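Long-range contacts in NreA (Staphylococcus aureus subsp. aureus, PDB 6K2H), which probably senses nitrate through a GAF domain and relays its presence within the Nre signalling system of nitrate respiration: residues S39-W44 / K56-K62; G49-F55 / L98-L102; E22-D26 / R128-F134; F12-L16 / A28-F32. The protein carries 1 engineered substitution. The contacts are given in a common frame with arbitrary orientation. Numbering follows the deposited sequence.

In the fold
All four contacts lie within one GAF domain, contacts 1 and 3 on opposite sides of its centre. Contact 4 is the buried one, a wholly apolar seam between helix 10-23 and strand 27-33. Contact 1, partly buried, lies on the neighbouring strand 42-48 and combines backbone pairing, polar side-chain bonds and packing; it meets contact 4 where Trp44 packs on Ala29 and Ala31. Contact 2, likewise partly buried, uses the loop that follows strand 42-48 and depends on hydrogen bonds and a water; it meets contact 1 through Phe55 against Trp44 and Ile58 against Ser99. Contact 3, at the surface, shares helix 10-23 with contact 4 but joins the end of that helix to a late loop through a salt bridge and proline packing.

Contact 1: residues S39-W44 / K56-K62; sequences SSPIKW and KLIILRK. With EDO (1,2-ethanediol), chain B.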
# COMPACT_ATOMS: atom_id res chain seq x y z
N SER A 39 -6.93 -19.76 -5.43
CA SER A 39 -5.69 -19.36 -6.12
C SER A 39 -5.53 -17.83 -6.24
O SER A 39 -4.65 -17.34 -6.96
CB SER A 39 -5.64 -20.00 -7.50
OG SER A 39 -6.84 -19.69 -8.21
N SER A 40 -6.35 -17.04 -5.55
CA SER A 40 -6.46 -15.62 -5.93
C SER A 40 -5.17 -14.86 -5.66
O SER A 40 -4.55 -15.04 -4.65
CB SER A 40 -7.61 -14.95 -5.20
OG SER A 40 -7.61 -13.55 -5.47
N PRO A 41 -4.74 -14.01 -6.61
CA PRO A 41 -3.65 -13.11 -6.28
C PRO A 41 -4.18 -11.92 -5.48
O PRO A 41 -5.40 -11.82 -5.24
CB PRO A 41 -3.18 -12.64 -7.63
CG PRO A 41 -4.41 -12.66 -8.47
CD PRO A 41 -5.21 -13.84 -7.99
N ILE A 42 -3.27 -11.05 -5.14
CA ILE A 42 -3.61 -9.75 -4.49
C ILE A 42 -3.43 -8.63 -5.53
O ILE A 42 -2.49 -8.66 -6.34
CB ILE A 42 -2.69 -9.55 -3.29
CG1 ILE A 42 -3.04 -10.60 -2.23
CG2 ILE A 42 -2.79 -8.14 -2.76
CD1 ILE A 42 -1.91 -10.89 -1.27
N LYS A 43 -4.33 -7.65 -5.48
CA LYS A 43 -4.25 -6.49 -6.35
C LYS A 43 -4.45 -5.23 -5.61
O LYS A 43 -5.08 -5.22 -4.58
CB LYS A 43 -5.26 -6.61 -7.48
CG LYS A 43 -4.86 -7.80 -8.38
CD LYS A 43 -5.55 -7.79 -9.73
CE LYS A 43 -5.03 -6.73 -10.66
NZ LYS A 43 -3.97 -7.19 -11.60
N TRP A 44 -3.90 -4.16 -6.18
CA TRP A 44 -4.20 -2.82 -5.71
C TRP A 44 -5.56 -2.44 -6.32
O TRP A 44 -5.65 -2.21 -7.54
CB TRP A 44 -3.13 -1.84 -6.08
CG TRP A 44 -1.76 -2.17 -5.52
CD1 TRP A 44 -0.74 -2.75 -6.18
CD2 TRP A 44 -1.35 -2.00 -4.17
NE1 TRP A 44 0.36 -2.89 -5.29
CE2 TRP A 44 -0.03 -2.48 -4.05
CE3 TRP A 44 -2.00 -1.52 -3.02
CZ2 TRP A 44 0.68 -2.42 -2.84
CZ3 TRP A 44 -1.34 -1.48 -1.85
CH2 TRP A 44 -0.00 -1.92 -1.74
N LYS A 56 -2.99 -1.15 -12.13
CA LYS A 56 -3.91 -2.23 -12.48
C LYS A 56 -3.27 -3.43 -13.13
O LYS A 56 -3.87 -4.51 -13.09
CB LYS A 56 -5.07 -1.75 -13.35
CG LYS A 56 -5.85 -0.60 -12.76
CD LYS A 56 -6.95 -0.16 -13.68
CE LYS A 56 -7.59 1.08 -13.09
NZ LYS A 56 -8.65 1.66 -13.94
N LEU A 57 -2.06 -3.30 -13.64
CA LEU A 57 -1.32 -4.42 -14.26
C LEU A 57 -0.59 -5.28 -13.21
O LEU A 57 -0.11 -6.36 -13.50
CB LEU A 57 -0.32 -3.85 -15.27
CG LEU A 57 -0.99 -2.88 -16.26
CD1 LEU A 57 0.04 -2.34 -17.22
CD2 LEU A 57 -2.18 -3.53 -17.00
N ILE A 58 -0.57 -4.82 -11.96
CA ILE A 58 0.25 -5.49 -10.96
C ILE A 58 -0.50 -6.68 -10.36
O ILE A 58 -1.68 -6.54 -9.89
CB ILE A 58 0.61 -4.48 -9.85
CG1 ILE A 58 1.53 -3.38 -10.46
CG2 ILE A 58 1.27 -5.16 -8.64
CD1 ILE A 58 1.74 -2.16 -9.57
N ILE A 59 0.17 -7.84 -10.35
CA ILE A 59 -0.43 -9.05 -9.79
C ILE A 59 0.47 -9.56 -8.72
O ILE A 59 1.59 -10.00 -9.00
CB ILE A 59 -0.63 -10.13 -10.89
CG1 ILE A 59 -1.55 -9.63 -11.99
CG2 ILE A 59 -1.26 -11.40 -10.30
CD1 ILE A 59 -1.46 -10.43 -13.27
N LEU A 60 0.02 -9.56 -7.47
CA LEU A 60 0.89 -10.02 -6.38
C LEU A 60 0.46 -11.29 -5.71
O LEU A 60 -0.68 -11.61 -5.71
CB LEU A 60 0.99 -8.97 -5.30
CG LEU A 60 1.49 -7.59 -5.75
CD1 LEU A 60 1.07 -6.57 -4.70
CD2 LEU A 60 2.98 -7.69 -6.02
N ARG A 61 1.39 -11.98 -5.04
CA ARG A 61 1.04 -13.21 -4.29
C ARG A 61 1.37 -13.02 -2.84
O ARG A 61 2.23 -12.20 -2.48
CB ARG A 61 1.80 -14.42 -4.84
CG ARG A 61 0.99 -15.36 -5.74
CD ARG A 61 0.40 -14.63 -6.92
NE ARG A 61 -0.12 -15.51 -7.97
CZ ARG A 61 -1.25 -16.22 -7.90
NH1 ARG A 61 -1.61 -16.95 -8.96
NH2 ARG A 61 -2.03 -16.23 -6.82
N LYS A 62 0.71 -13.81 -1.99
CA LYS A 62 1.04 -13.90 -0.57
C LYS A 62 2.56 -13.97 -0.47
O LYS A 62 3.19 -14.72 -1.23
CB LYS A 62 0.39 -15.16 0.09
CG LYS A 62 0.28 -15.11 1.63
CD LYS A 62 -1.13 -14.72 2.10
CE LYS A 62 -1.39 -14.75 3.63
NZ LYS A 62 -2.86 -14.59 3.96
C1 EDO B . 3.33 -3.99 -5.11
O1 EDO B . 3.28 -3.01 -5.89
C2 EDO B . 4.00 -3.77 -3.92
O2 EDO B . 3.46 -4.76 -3.18
O HOH W 1 -2.89 -4.34 -8.85
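This is a short antiparallel backbone pairing, in which loop residues 56-62 lie alongside strand 42-48, at the edge of the sheet. It consists of a single hydrogen-bonded bridge: Ile42 N donates to Leu60 O at 2.7 Å and Leu60 N to Ile42 O at 2.9 Å. The other side of the strand is already taken, since Pro41 and Lys43 bond through their backbones to Glu34 and Phe32. Towards Trp44 the backbones separate, from 5.7 Å between the CA atoms of Lys43 and Ile59 to 6.8 Å between those of Trp44 and Lys56, and polar groups span the gap. Lys43 NZ reaches Ile58 O at 2.9 Å and Lys56 O at 3.1 Å, and a water accepts from Trp44 N (2.9 Å) while donating to Ile58 O (2.7 Å). At the other end Arg61 NH2 bonds to Ser39 O at 2.8 Å, with Pro41 CB over one face of its guanidinium. By analogy with other GAF domains, the inner side of this pairing probably borders the ligand pocket; an ethanediol, probably from the crystallisation liquor, accepts there from Trp44 NE1 (O1, 3.0 Å). Ile58 CG2 meets the indole edge, 4.0 Å from Trp44 CD1, and Leu60 CD1 lies 3.8 Å from Trp44 NE1.

Contact 2: residues G49-F55 / L98-L102; sequences GNKNNRF and LSESL
Residues 49-55, the loop leaving strand 42-48, meet the C-terminal end of helix 96-99 and the turn after it, burying 333 Å² in all. The closest CA pairs are Lys51-Glu100 and Arg54-Ser99, each 6.2 Å apart. Gly49 has positive phi (phi/psi 73/18) and Asn52 is extended (-152/-180); Glu100 is the first residue to leave helical angles (-112/10), and Ser101 follows in the left-handed region (47/51). Glu100, with chi1 and chi2 both m, brings its carboxylate to the loop backbone: Lys51 N donates to Glu100 OE1 at 2.8 Å, and Asn52 N makes a weak bond to Glu100 OE2 at 3.4 Å. Arg125 forms a salt bridge with Glu100 OE1 and also bonds to Gly49 O. Thus, within the GAF domain, a carboxylate just past helix 96-99 takes backbone NH groups of the loop between strand 42-48 and helix 65-73. In return Asn52 (chi1 p, chi2 73°) sends ND2 to Ser99 O at 2.8 Å. Asn52 OD1 accepts from Arg54 N at 3.0 Å, an Asx turn that leads into the 3-10 segment containing Arg54 and Phe55; Asn50 (chi1 p) bonds through ND2 to Asn52 O at 2.9 Å. One water donates to Asn52 OD1 (2.8 Å) and Glu100 OE2 (2.7 Å) and accepts from Ser99 OG (2.7 Å; chi1 p). Packing is slight: Arg54 CB lies 4.2 Å from Ser99 CB. Lys51 (mtmt) places NZ 3.1 Å from Ser101 OG.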
# COMPACT_ATOMS: atom_id res chain seq x y z
N GLY A 49 -4.29 9.81 -5.57
CA GLY A 49 -3.06 10.54 -5.92
C GLY A 49 -2.15 9.82 -6.94
O GLY A 49 -0.99 10.19 -7.13
N ASN A 50 -2.69 8.87 -7.65
CA ASN A 50 -1.97 8.11 -8.63
C ASN A 50 -1.61 8.95 -9.83
O ASN A 50 -2.43 9.78 -10.32
CB ASN A 50 -2.74 6.86 -9.08
CG ASN A 50 -4.06 7.16 -9.76
OD1 ASN A 50 -4.93 7.83 -9.18
ND2 ASN A 50 -4.22 6.68 -10.96
N LYS A 51 -0.43 8.69 -10.34
CA LYS A 51 0.01 9.34 -11.58
C LYS A 51 -0.52 8.63 -12.82
O LYS A 51 -0.68 9.27 -13.87
CB LYS A 51 1.52 9.45 -11.66
CG LYS A 51 2.11 10.25 -10.52
CD LYS A 51 3.51 10.68 -10.73
CE LYS A 51 4.44 9.46 -10.76
NZ LYS A 51 5.79 9.88 -11.17
N ASN A 52 -0.73 7.30 -12.76
CA ASN A 52 -1.11 6.56 -13.93
C ASN A 52 -1.92 5.36 -13.52
O ASN A 52 -2.16 5.16 -12.35
CB ASN A 52 0.10 6.16 -14.77
CG ASN A 52 1.10 5.36 -13.96
OD1 ASN A 52 0.78 4.22 -13.69
ND2 ASN A 52 2.25 5.97 -13.51
N ASN A 53 -2.36 4.54 -14.48
CA ASN A 53 -3.20 3.39 -14.17
C ASN A 53 -2.49 2.05 -14.29
O ASN A 53 -3.11 0.99 -14.33
CB ASN A 53 -4.41 3.41 -15.10
CG ASN A 53 -5.38 4.52 -14.73
OD1 ASN A 53 -6.12 5.00 -15.61
ND2 ASN A 53 -5.41 4.92 -13.45
N ARG A 54 -1.19 2.12 -14.38
CA ARG A 54 -0.42 0.90 -14.49
C ARG A 54 -0.49 0.04 -13.25
O ARG A 54 -0.24 -1.18 -13.36
CB ARG A 54 1.00 1.22 -14.86
CG ARG A 54 1.12 2.00 -16.16
CD ARG A 54 2.51 1.90 -16.74
NE ARG A 54 3.50 2.66 -16.04
CZ ARG A 54 3.67 3.95 -16.09
NH1 ARG A 54 2.86 4.71 -16.83
NH2 ARG A 54 4.61 4.53 -15.38
N PHE A 55 -0.94 0.59 -12.11
CA PHE A 55 -1.10 -0.23 -10.89
C PHE A 55 -2.07 -1.37 -11.17
O PHE A 55 -1.98 -2.42 -10.56
CB PHE A 55 -1.62 0.60 -9.72
CG PHE A 55 -3.00 1.09 -9.91
CD1 PHE A 55 -4.10 0.37 -9.35
CD2 PHE A 55 -3.24 2.27 -10.59
CE1 PHE A 55 -5.40 0.82 -9.52
CE2 PHE A 55 -4.54 2.73 -10.71
CZ PHE A 55 -5.64 1.99 -10.22
N LEU A 98 7.69 1.34 -8.58
CA LEU A 98 8.10 1.73 -9.91
C LEU A 98 7.02 2.55 -10.63
O LEU A 98 7.32 3.57 -11.16
CB LEU A 98 8.40 0.51 -10.77
CG LEU A 98 9.64 -0.30 -10.37
CD1 LEU A 98 9.65 -1.51 -11.28
CD2 LEU A 98 10.87 0.55 -10.63
N SER A 99 5.80 2.06 -10.66
CA SER A 99 4.75 2.70 -11.48
C SER A 99 4.39 4.05 -10.90
O SER A 99 4.06 4.96 -11.67
CB SER A 99 3.54 1.77 -11.61
OG SER A 99 2.73 1.65 -10.44
N GLU A 100 4.54 4.25 -9.57
CA GLU A 100 4.18 5.52 -8.95
C GLU A 100 5.39 6.31 -8.42
O GLU A 100 5.19 7.33 -7.84
CB GLU A 100 3.15 5.26 -7.85
CG GLU A 100 1.78 4.83 -8.34
CD GLU A 100 1.09 5.91 -9.19
OE1 GLU A 100 1.36 7.12 -8.93
OE2 GLU A 100 0.26 5.55 -10.06
N SER A 101 6.61 5.89 -8.75
CA SER A 101 7.85 6.61 -8.40
C SER A 101 7.84 7.01 -6.93
O SER A 101 8.10 8.17 -6.59
CB SER A 101 8.07 7.86 -9.26
OG SER A 101 7.83 7.55 -10.64
N LEU A 102 7.56 6.04 -6.10
CA LEU A 102 7.54 6.32 -4.66
C LEU A 102 8.94 6.30 -4.05
O LEU A 102 9.74 5.37 -4.31
CB LEU A 102 6.66 5.27 -3.99
CG LEU A 102 5.23 5.12 -4.50
CD1 LEU A 102 4.39 4.07 -3.76
CD2 LEU A 102 4.56 6.50 -4.48
O HOH W 2 0.50 3.12 -11.09

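Contact 3: residues E22-D26 / R128-F134; sequences EEGYD and RPLPKIF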
# COMPACT_ATOMS: atom_id res chain seq x y z
N GLU A 22 -5.48 14.24 4.08
CA GLU A 22 -5.41 14.65 5.48
C GLU A 22 -4.14 14.22 6.12
O GLU A 22 -3.61 14.96 6.99
CB GLU A 22 -6.53 14.07 6.28
CG GLU A 22 -7.87 14.74 6.01
CD GLU A 22 -9.00 14.13 6.80
OE1 GLU A 22 -10.08 14.77 6.79
OE2 GLU A 22 -8.82 13.03 7.40
N GLU A 23 -3.59 13.05 5.69
CA GLU A 23 -2.35 12.56 6.28
C GLU A 23 -1.11 13.09 5.64
O GLU A 23 0.02 12.81 6.09
CB GLU A 23 -2.34 11.02 6.37
CG GLU A 23 -3.35 10.38 7.33
CD GLU A 23 -3.37 11.02 8.73
OE1 GLU A 23 -2.31 11.43 9.25
OE2 GLU A 23 -4.48 11.21 9.25
N GLY A 24 -1.25 13.86 4.58
CA GLY A 24 -0.17 14.52 3.99
C GLY A 24 0.60 13.74 2.95
O GLY A 24 1.69 14.07 2.69
N TYR A 25 -0.02 12.75 2.35
CA TYR A 25 0.64 11.84 1.39
C TYR A 25 0.43 12.17 -0.03
O TYR A 25 -0.66 12.56 -0.47
CB TYR A 25 0.29 10.37 1.71
CG TYR A 25 1.11 9.81 2.88
CD1 TYR A 25 2.44 9.35 2.70
CD2 TYR A 25 0.61 9.79 4.14
CE1 TYR A 25 3.17 8.83 3.78
CE2 TYR A 25 1.31 9.29 5.22
CZ TYR A 25 2.57 8.81 5.06
OH TYR A 25 3.25 8.34 6.14
N ASP A 26 1.46 11.90 -0.83
CA ASP A 26 1.34 12.08 -2.24
C ASP A 26 0.49 10.97 -2.89
O ASP A 26 -0.03 11.15 -3.98
CB ASP A 26 2.70 12.11 -2.90
CG ASP A 26 3.54 13.34 -2.48
OD1 ASP A 26 2.91 14.37 -2.05
OD2 ASP A 26 4.79 13.27 -2.55
N ARG A 128 9.94 13.52 -0.32
CA ARG A 128 9.19 14.05 0.83
C ARG A 128 9.24 12.94 1.89
O ARG A 128 8.89 11.78 1.66
CB ARG A 128 7.73 14.39 0.51
CG ARG A 128 7.50 15.60 -0.39
CD ARG A 128 6.01 15.95 -0.49
NE ARG A 128 5.48 16.21 0.87
CZ ARG A 128 4.32 15.81 1.39
NH1 ARG A 128 4.06 16.05 2.72
NH2 ARG A 128 3.44 15.14 0.67
N PRO A 129 9.65 13.28 3.10
CA PRO A 129 9.59 12.30 4.19
C PRO A 129 8.17 11.87 4.64
O PRO A 129 7.15 12.63 4.51
CB PRO A 129 10.33 13.01 5.34
CG PRO A 129 11.22 13.98 4.64
CD PRO A 129 10.37 14.51 3.51
N LEU A 130 8.12 10.68 5.20
CA LEU A 130 6.93 10.18 5.85
C LEU A 130 6.60 11.14 7.01
O LEU A 130 7.45 11.38 7.79
CB LEU A 130 7.20 8.81 6.43
CG LEU A 130 7.54 7.68 5.45
CD1 LEU A 130 7.91 6.43 6.22
CD2 LEU A 130 6.42 7.44 4.46
N PRO A 131 5.38 11.67 7.09
CA PRO A 131 5.15 12.54 8.24
C PRO A 131 5.18 11.84 9.57
O PRO A 131 5.71 12.40 10.48
CB PRO A 131 3.78 13.17 7.97
CG PRO A 131 3.57 13.07 6.51
CD PRO A 131 4.25 11.71 6.17
N LYS A 132 4.56 10.65 9.67
CA LYS A 132 4.31 9.93 10.91
C LYS A 132 4.04 8.44 10.62
O LYS A 132 3.38 8.10 9.65
CB LYS A 132 3.07 10.55 11.53
CG LYS A 132 2.57 9.88 12.74
CD LYS A 132 1.38 10.67 13.33
CE LYS A 132 1.17 10.16 14.69
NZ LYS A 132 0.12 10.98 15.38
N ILE A 133 4.58 7.57 11.47
CA ILE A 133 4.41 6.10 11.34
C ILE A 133 3.18 5.74 12.19
O ILE A 133 3.16 6.10 13.36
CB ILE A 133 5.69 5.46 11.98
CG1 ILE A 133 6.91 5.94 11.20
CG2 ILE A 133 5.67 3.95 12.01
CD1 ILE A 133 6.82 5.67 9.70
N PHE A 134 2.18 5.07 11.62
CA PHE A 134 1.01 4.59 12.33
C PHE A 134 1.07 3.13 12.73
O PHE A 134 1.56 2.28 11.98
CB PHE A 134 -0.23 4.76 11.45
CG PHE A 134 -0.45 6.16 11.02
CD1 PHE A 134 -0.59 7.13 11.98
CD2 PHE A 134 -0.48 6.51 9.68
CE1 PHE A 134 -0.79 8.46 11.61
CE2 PHE A 134 -0.67 7.84 9.30
CZ PHE A 134 -0.81 8.81 10.27
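Side chains reach across from both segments here, because the backbones stay well apart: the nearest CA pair, Gly24 and Pro131, is 7.1 Å apart. Arg128 points toward the helix end and curls through chi1 m, chi2 t and chi3 p, which brings the tip of its guanidinium to two acceptors. NH2 donates to Gly24 O at 2.9 Å and forms a salt bridge with Asp26 OD1, also at 2.9 Å; Arg128 NH1 adds a weak bond to Gly24 O at 3.1 Å. Asp26 (chi1 m) turns its other oxygen to the backbone N of Arg125. Gly24 closes helix 10-23 in a Schellman motif, reversing the chain toward strand 27-33 of the GAF sheet. Its positive phi (phi/psi 87/23) suits glycine, since a CB would be jammed against Glu23 O; Pro131 CG packs 3.6 Å from Glu23 O. Tyr25 starts away from the loop, but its m rotamer swings the ring back, so that CZ lies 3.5 Å from Pro131 CD and CE1 3.6 Å from Leu130 CD2, the latter at the ring edge; the ring also stacks with Phe122. Farther along, Glu23 bends through m chi1 and chi2, setting OE1 at the edge of the Phe134 ring, 3.2 Å from CZ.

Contact 4: residues F12-L16 / A28-F32; sequences FQETL and AAIAF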
# COMPACT_ATOMS: atom_id res chain seq x y z
N PHE A 12 -15.09 3.33 -0.16
CA PHE A 12 -13.63 3.07 -0.12
C PHE A 12 -12.85 4.10 -0.87
O PHE A 12 -11.85 4.56 -0.31
CB PHE A 12 -13.24 1.69 -0.59
CG PHE A 12 -13.13 0.72 0.53
CD1 PHE A 12 -11.89 0.26 0.97
CD2 PHE A 12 -14.27 0.29 1.20
CE1 PHE A 12 -11.80 -0.61 2.03
CE2 PHE A 12 -14.19 -0.59 2.27
CZ PHE A 12 -12.95 -1.04 2.69
N GLN A 13 -13.23 4.45 -2.11
CA GLN A 13 -12.45 5.42 -2.88
C GLN A 13 -12.42 6.78 -2.19
O GLN A 13 -11.38 7.41 -2.05
CB GLN A 13 -12.98 5.58 -4.28
CG GLN A 13 -12.22 6.53 -5.20
CD GLN A 13 -10.79 6.09 -5.41
OE1 GLN A 13 -9.83 6.76 -4.99
NE2 GLN A 13 -10.64 4.92 -6.03
N GLU A 14 -13.59 7.26 -1.77
CA GLU A 14 -13.67 8.62 -1.22
C GLU A 14 -12.95 8.72 0.11
O GLU A 14 -12.31 9.76 0.41
CB GLU A 14 -15.14 9.03 -0.98
CG GLU A 14 -15.96 9.30 -2.23
CD GLU A 14 -17.48 9.39 -1.94
OE1 GLU A 14 -17.95 9.05 -0.82
OE2 GLU A 14 -18.20 9.77 -2.87
N THR A 15 -13.12 7.71 0.94
CA THR A 15 -12.43 7.66 2.21
C THR A 15 -10.92 7.62 1.95
O THR A 15 -10.16 8.31 2.61
CB THR A 15 -12.82 6.45 3.03
OG1 THR A 15 -14.23 6.49 3.25
CG2 THR A 15 -12.11 6.45 4.34
N LEU A 16 -10.51 6.82 0.96
CA LEU A 16 -9.06 6.75 0.68
C LEU A 16 -8.57 8.10 0.25
O LEU A 16 -7.53 8.54 0.71
CB LEU A 16 -8.70 5.63 -0.34
CG LEU A 16 -7.20 5.44 -0.63
CD1 LEU A 16 -6.43 4.94 0.61
CD2 LEU A 16 -6.97 4.52 -1.81
N ALA A 28 -1.80 7.07 -2.03
CA ALA A 28 -2.23 5.96 -1.11
C ALA A 28 -2.89 4.85 -1.93
O ALA A 28 -3.38 5.11 -3.04
CB ALA A 28 -3.18 6.48 0.01
N ALA A 29 -2.92 3.63 -1.42
CA ALA A 29 -3.49 2.52 -2.15
C ALA A 29 -3.99 1.48 -1.19
O ALA A 29 -3.44 1.37 -0.06
CB ALA A 29 -2.48 1.95 -3.10
N ILE A 30 -5.03 0.76 -1.59
CA ILE A 30 -5.49 -0.39 -0.78
C ILE A 30 -5.41 -1.66 -1.62
O ILE A 30 -5.95 -1.70 -2.70
CB ILE A 30 -6.93 -0.17 -0.30
CG1 ILE A 30 -7.00 0.98 0.72
CG2 ILE A 30 -7.48 -1.46 0.35
CD1 ILE A 30 -8.39 1.56 0.98
N ALA A 31 -4.79 -2.70 -1.06
CA ALA A 31 -4.67 -4.01 -1.71
C ALA A 31 -5.57 -5.02 -0.98
O ALA A 31 -5.67 -5.02 0.25
CB ALA A 31 -3.23 -4.47 -1.71
N PHE A 32 -6.18 -5.90 -1.75
CA PHE A 32 -7.12 -6.99 -1.21
C PHE A 32 -6.92 -8.14 -2.16
O PHE A 32 -6.51 -7.92 -3.35
CB PHE A 32 -8.64 -6.60 -1.41
CG PHE A 32 -9.09 -5.38 -0.72
CD1 PHE A 32 -9.80 -4.39 -1.42
CD2 PHE A 32 -8.95 -5.28 0.65
CE1 PHE A 32 -10.30 -3.33 -0.76
CE2 PHE A 32 -9.44 -4.19 1.33
CZ PHE A 32 -10.12 -3.22 0.61
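Helix 12-16 lies on strand 28-32 with axes 9.7 Å apart and N-to-C directions 143° from each other, a spacing filled entirely by apolar side chains. Two helix residues one turn apart, Phe12 and Leu16, point toward the strand; Leu16 N to Phe12 O, 2.9 Å, is the helical bond between them. From the strand, Ala28, Ile30 and Phe32 point back. The shapes mesh in steps. Leu16, with chi1 t and chi2 p, fills the shallow place left by the small Ala28, its CD1 being 3.6 Å from Ala28 CB, while Leu16 CD2 comes within 4.0 Å of Ala29 CA. The tip of Ile30 enters the notch between the two helix side chains: its CD1 is 3.7 Å from Phe12 CD1, at the edge of that ring, and 3.9 Å from Leu16 CD1. Phe12 leans against both Ile30 and Phe32. Its chi1 of -94°, off the usual wells, accompanies a close approach of Phe12 CE1 to Phe32 CZ at 3.4 Å; the ring centroids are 5.6 Å apart and the planes inclined at 69°. Leu120 of strand 115-124 touches both Leu16 and Ile30, extending the sheet surface that receives Leu16. Ala29 points away from the helix and Ala31 is out of its reach; both pack on Trp44, so strand 27-33 separates two layers: an N-terminal helix laid against one face of an antiparallel sheet, as in the GAF fold.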